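Local coordinates for protein glycerophosphodiester phosphodiesterase (Thermotoga maritima, PDB 1O1Z) that belongs to the glycerophosphoryl diester phosphodiesterase family, whose members are built on a TIM-barrel fold, and carries a bound sodium ion in this model, at residues A[118-123]-A[129-134]; A[91-96]-A[106-111]. All coordinates share one frame; numbering follows the deposited sequence.

Interaction 1: A[118-123]-A[129-134]; sequences AVLEIS and LIFSSF. With NA (sodium ion), chain B.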
# COMPACT_ATOMS: atom_id res chain seq x y z
N ALA A 118 3.43 -8.60 14.68
CA ALA A 118 2.00 -8.87 14.74
C ALA A 118 1.36 -9.00 13.36
O ALA A 118 0.48 -9.83 13.15
CB ALA A 118 1.30 -7.80 15.55
N VAL A 119 1.79 -8.17 12.43
CA VAL A 119 1.30 -8.23 11.06
C VAL A 119 1.69 -9.57 10.43
O VAL A 119 0.87 -10.20 9.79
CB VAL A 119 1.83 -7.06 10.22
CG1 VAL A 119 1.58 -7.29 8.73
CG2 VAL A 119 1.20 -5.76 10.69
N LEU A 120 2.94 -9.98 10.60
CA LEU A 120 3.41 -11.24 10.02
C LEU A 120 2.64 -12.43 10.59
O LEU A 120 2.29 -13.34 9.86
CB LEU A 120 4.91 -11.39 10.17
CG LEU A 120 5.66 -10.45 9.22
CD1 LEU A 120 7.12 -10.30 9.62
CD2 LEU A 120 5.52 -10.98 7.75
N GLU A 121 2.35 -12.40 11.89
CA GLU A 121 1.64 -13.50 12.49
C GLU A 121 0.23 -13.63 11.93
O GLU A 121 -0.20 -14.74 11.55
CB GLU A 121 1.64 -13.35 14.02
CG GLU A 121 1.07 -14.54 14.76
CD GLU A 121 1.81 -15.84 14.46
OE1 GLU A 121 3.06 -15.83 14.27
OE2 GLU A 121 1.14 -16.90 14.41
N ILE A 122 -0.50 -12.52 11.84
CA ILE A 122 -1.88 -12.57 11.37
C ILE A 122 -1.92 -12.89 9.88
O ILE A 122 -2.90 -13.46 9.37
CB ILE A 122 -2.64 -11.27 11.70
CG1 ILE A 122 -4.15 -11.50 11.48
CG2 ILE A 122 -2.14 -10.12 10.91
N SER A 123 -0.84 -12.58 9.18
CA SER A 123 -0.78 -12.78 7.74
C SER A 123 -0.44 -14.21 7.34
O SER A 123 -0.54 -14.55 6.17
CB SER A 123 0.20 -11.79 7.13
OG SER A 123 -0.26 -10.45 7.33
N LEU A 129 -0.96 -11.06 -0.35
CA LEU A 129 -0.52 -9.90 0.38
C LEU A 129 0.78 -9.37 -0.20
O LEU A 129 1.65 -10.15 -0.63
CB LEU A 129 -0.29 -10.24 1.84
CG LEU A 129 -1.49 -10.79 2.54
CD1 LEU A 129 -1.14 -11.13 3.97
CD2 LEU A 129 -2.69 -9.83 2.50
N ILE A 130 0.90 -8.05 -0.21
CA ILE A 130 2.15 -7.36 -0.50
C ILE A 130 2.44 -6.43 0.67
O ILE A 130 1.60 -5.59 0.99
CB ILE A 130 2.08 -6.52 -1.79
CG1 ILE A 130 1.74 -7.36 -3.00
CG2 ILE A 130 3.42 -5.81 -2.01
CD1 ILE A 130 1.28 -6.52 -4.21
N PHE A 131 3.58 -6.60 1.34
CA PHE A 131 3.99 -5.73 2.45
C PHE A 131 4.87 -4.64 1.90
O PHE A 131 5.82 -4.92 1.18
CB PHE A 131 4.76 -6.52 3.51
CG PHE A 131 3.97 -7.69 4.02
CD1 PHE A 131 2.94 -7.49 4.94
CD2 PHE A 131 4.20 -8.98 3.54
CE1 PHE A 131 2.19 -8.60 5.40
CE2 PHE A 131 3.43 -10.04 4.00
CZ PHE A 131 2.42 -9.82 4.94
N SER A 132 4.59 -3.39 2.23
CA SER A 132 5.43 -2.32 1.78
C SER A 132 5.74 -1.38 2.93
O SER A 132 5.09 -1.40 3.99
CB SER A 132 4.78 -1.55 0.63
OG SER A 132 3.51 -1.03 1.00
N SER A 133 6.78 -0.59 2.73
CA SER A 133 7.22 0.37 3.73
C SER A 133 8.26 1.28 3.11
O SER A 133 8.99 0.90 2.19
CB SER A 133 7.83 -0.34 4.95
OG SER A 133 8.22 0.59 5.95
N PHE A 134 8.35 2.51 3.63
CA PHE A 134 9.48 3.37 3.31
C PHE A 134 10.76 2.97 4.10
O PHE A 134 11.85 3.45 3.80
CB PHE A 134 9.11 4.85 3.62
CG PHE A 134 8.10 5.45 2.67
CD1 PHE A 134 8.51 5.97 1.46
CD2 PHE A 134 6.76 5.45 2.97
CE1 PHE A 134 7.59 6.55 0.57
CE2 PHE A 134 5.83 5.99 2.08
CZ PHE A 134 6.27 6.53 0.87
NA NA B . 0.36 -15.09 4.05
O HOH W 1 2.11 -13.59 4.67
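Ser123 and Val119 close on the ring of Phe131 where helix 116-123 lies back along strand 129-133, the second half of a beta-alpha-beta unit of the TIM barrel that starts with strand 105-110. The short axes run almost exactly antiparallel, at 175°, and the strand points Leu129 and Phe131 outward to the helix. Packing is tightest at Ser123. There CB of Ser123 presses on CD1 of Leu129 at 3.5 Å, closer than carbons usually sit, and lies in the plane of the Phe131 ring beyond its edge. OG of the same serine also meets that edge, 3.6 Å from CE1 of Phe131. One turn back, Val119 has CG1 anti to its backbone N (chi1 167°), which sends this methyl obliquely toward the ring, 3.6 Å from CE1 of Phe131; the two side chains run alongside one another with opposite headings. On the partly exposed side, at Leu120, the fit slackens. This leucine only brings the end of its chain near, with CD2 4.3 Å from CZ of Phe131 and offset toward the rim. Phe143 touches Leu120, and its ring meets that of Phe131, while Phe97 of helix 93-99 packs on Ser123 and Leu129. The backbone O of Ser123 binds the sodium ion at 2.4 Å, along with Arg126 O and a water that also lies in the plane of the Phe131 ring. The serine hydroxyl is engaged by the helix itself. Its OG donates to Val119 O at 2.7 Å from above the carbonyl plane, while Ser123 N reaches that oxygen from the opposite face.

Interaction 2: A[91-96]-A[106-111]; sequences TTLKEV and INIEIK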
# COMPACT_ATOMS: atom_id res chain seq x y z
N THR A 91 -11.05 0.24 11.72
CA THR A 91 -11.03 -1.20 11.62
C THR A 91 -9.66 -1.80 11.89
O THR A 91 -8.68 -1.09 12.05
CB THR A 91 -11.62 -1.64 10.25
OG1 THR A 91 -11.87 -3.05 10.23
CG2 THR A 91 -10.70 -1.37 9.10
N THR A 92 -9.64 -3.10 12.03
CA THR A 92 -8.41 -3.85 12.30
C THR A 92 -8.04 -4.63 11.06
O THR A 92 -8.88 -4.92 10.20
CB THR A 92 -8.60 -4.80 13.44
OG1 THR A 92 -9.62 -5.76 13.13
CG2 THR A 92 -9.10 -4.06 14.71
N LEU A 93 -6.78 -5.02 10.97
CA LEU A 93 -6.35 -5.84 9.84
C LEU A 93 -7.12 -7.16 9.81
O LEU A 93 -7.53 -7.61 8.74
CB LEU A 93 -4.84 -6.04 9.90
CG LEU A 93 -4.26 -6.82 8.74
CD1 LEU A 93 -4.52 -6.05 7.41
CD2 LEU A 93 -2.77 -7.04 8.96
N LYS A 94 -7.31 -7.77 10.97
CA LYS A 94 -8.13 -8.97 11.08
C LYS A 94 -9.51 -8.82 10.40
O LYS A 94 -9.97 -9.71 9.63
CB LYS A 94 -8.31 -9.36 12.55
CG LYS A 94 -9.32 -10.49 12.82
CD LYS A 94 -9.36 -10.84 14.30
CE LYS A 94 -10.38 -11.94 14.60
NZ LYS A 94 -11.78 -11.46 14.38
N GLU A 95 -10.19 -7.71 10.69
CA GLU A 95 -11.51 -7.44 10.11
C GLU A 95 -11.47 -7.23 8.59
O GLU A 95 -12.37 -7.66 7.86
CB GLU A 95 -12.15 -6.24 10.82
CG GLU A 95 -12.53 -6.56 12.24
CD GLU A 95 -13.07 -5.38 13.00
OE1 GLU A 95 -12.37 -4.34 13.09
OE2 GLU A 95 -14.19 -5.50 13.53
N VAL A 96 -10.40 -6.60 8.09
CA VAL A 96 -10.26 -6.45 6.64
C VAL A 96 -10.19 -7.82 5.97
O VAL A 96 -10.85 -8.05 4.97
CB VAL A 96 -9.06 -5.58 6.27
CG1 VAL A 96 -8.90 -5.50 4.78
CG2 VAL A 96 -9.21 -4.18 6.85
N ILE A 106 -4.15 -7.45 -1.08
CA ILE A 106 -4.06 -6.42 -0.06
C ILE A 106 -2.60 -6.01 0.10
O ILE A 106 -1.75 -6.83 0.45
CB ILE A 106 -4.63 -6.87 1.29
CG1 ILE A 106 -6.10 -7.29 1.17
CG2 ILE A 106 -4.55 -5.75 2.29
CD1 ILE A 106 -6.65 -7.92 2.45
N ASN A 107 -2.33 -4.76 -0.21
CA ASN A 107 -1.02 -4.15 -0.03
C ASN A 107 -1.04 -3.48 1.32
O ASN A 107 -1.71 -2.49 1.51
CB ASN A 107 -0.74 -3.17 -1.16
CG ASN A 107 0.48 -2.35 -0.95
OD1 ASN A 107 0.55 -1.24 -1.50
ND2 ASN A 107 1.46 -2.85 -0.20
N ILE A 108 -0.33 -4.09 2.28
CA ILE A 108 -0.25 -3.59 3.64
C ILE A 108 0.98 -2.73 3.79
O ILE A 108 2.09 -3.25 3.76
CB ILE A 108 -0.19 -4.78 4.62
CG1 ILE A 108 -1.40 -5.70 4.48
CG2 ILE A 108 -0.06 -4.33 6.06
CD1 ILE A 108 -1.26 -7.03 5.16
N GLU A 109 0.80 -1.43 4.00
CA GLU A 109 1.91 -0.54 4.27
C GLU A 109 2.13 -0.52 5.77
O GLU A 109 1.27 -0.12 6.55
CB GLU A 109 1.71 0.88 3.74
CG GLU A 109 2.92 1.74 4.06
CD GLU A 109 2.87 3.19 3.67
OE1 GLU A 109 1.99 3.60 2.89
OE2 GLU A 109 3.74 3.94 4.18
N ILE A 110 3.33 -0.92 6.17
CA ILE A 110 3.71 -0.94 7.57
C ILE A 110 4.15 0.47 7.95
O ILE A 110 5.18 0.96 7.46
CB ILE A 110 4.88 -1.89 7.81
CG1 ILE A 110 4.65 -3.26 7.17
CG2 ILE A 110 5.14 -1.97 9.31
CD1 ILE A 110 3.66 -4.05 7.85
N LYS A 111 3.44 1.11 8.88
CA LYS A 111 3.79 2.46 9.29
C LYS A 111 4.74 2.52 10.49
O LYS A 111 5.34 3.57 10.74
CB LYS A 111 2.49 3.24 9.62
CG LYS A 111 1.60 3.52 8.43
CD LYS A 111 2.33 4.42 7.41
CE LYS A 111 1.42 5.19 6.50
NZ LYS A 111 2.24 6.02 5.53
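Leu93 and Val96, one turn apart on helix 93-99, each set a branched side chain against one isoleucine of barrel strand 105-110. Before the helix, the chain at Thr91 is tied by its backbone to Val58. Thr92 then takes the N-cap position and forms a capping box with Glu95: OG1 of Thr92 accepts from Glu95 N at 3.2 Å, and Thr92 N in return donates to OE1 of Glu95, also at 3.2 Å, using the lone pair that faces away from the other carboxylate oxygen. Leu93 opens the helix itself. With CG anti to the backbone N (chi1 -177°), its forked end straddles the tip of Ile108, so that CD1 and CD2 of Leu93 are each 4.1 Å from CD1 of Ile108, the two side chains standing roughly perpendicular. The OE1 of Glu95 has a second partner in the salt bridge with Lys83. Val96 finishes the segment: its CG1 lies 4.0 Å from CD1 of Ile106. Leu30 and Phe33 of helix 30-38 cover Val96 as well, while Leu129 packs against both isoleucines from the neighbouring strand. Farther along the strand segment, Glu109 OE2 pairs with Lys111 NZ at 2.9 Å, the ammonium standing above the carboxylate plane. Chemically the meeting is methyl against methyl at ordinary van der Waals spacing and fully buried. The polar bonds of these residues are made within the segments or to other parts of the chain, which implies that across this contact helix and strand are held together by apolar burial and shape.

Both contacts are buried and pack a helix on the outward side of the barrel sheet, interaction 2 on strand 105-110 and interaction 1 on strand 129-133. These strands are parallel neighbours: Ile130 O lies 2.8 Å from Ile108 N, a probable hydrogen bond, and Ser132 O stands likewise to Ile110 N. Helix 116-123 follows strand 105-110 in the chain, so the two contacts come in series. They differ in chemistry. Interaction 2 brings together aliphatic side chains alone, with its capping box off to one side, whereas interaction 1 is organised round an aromatic ring, includes a serine, and has the sodium ion at its margin.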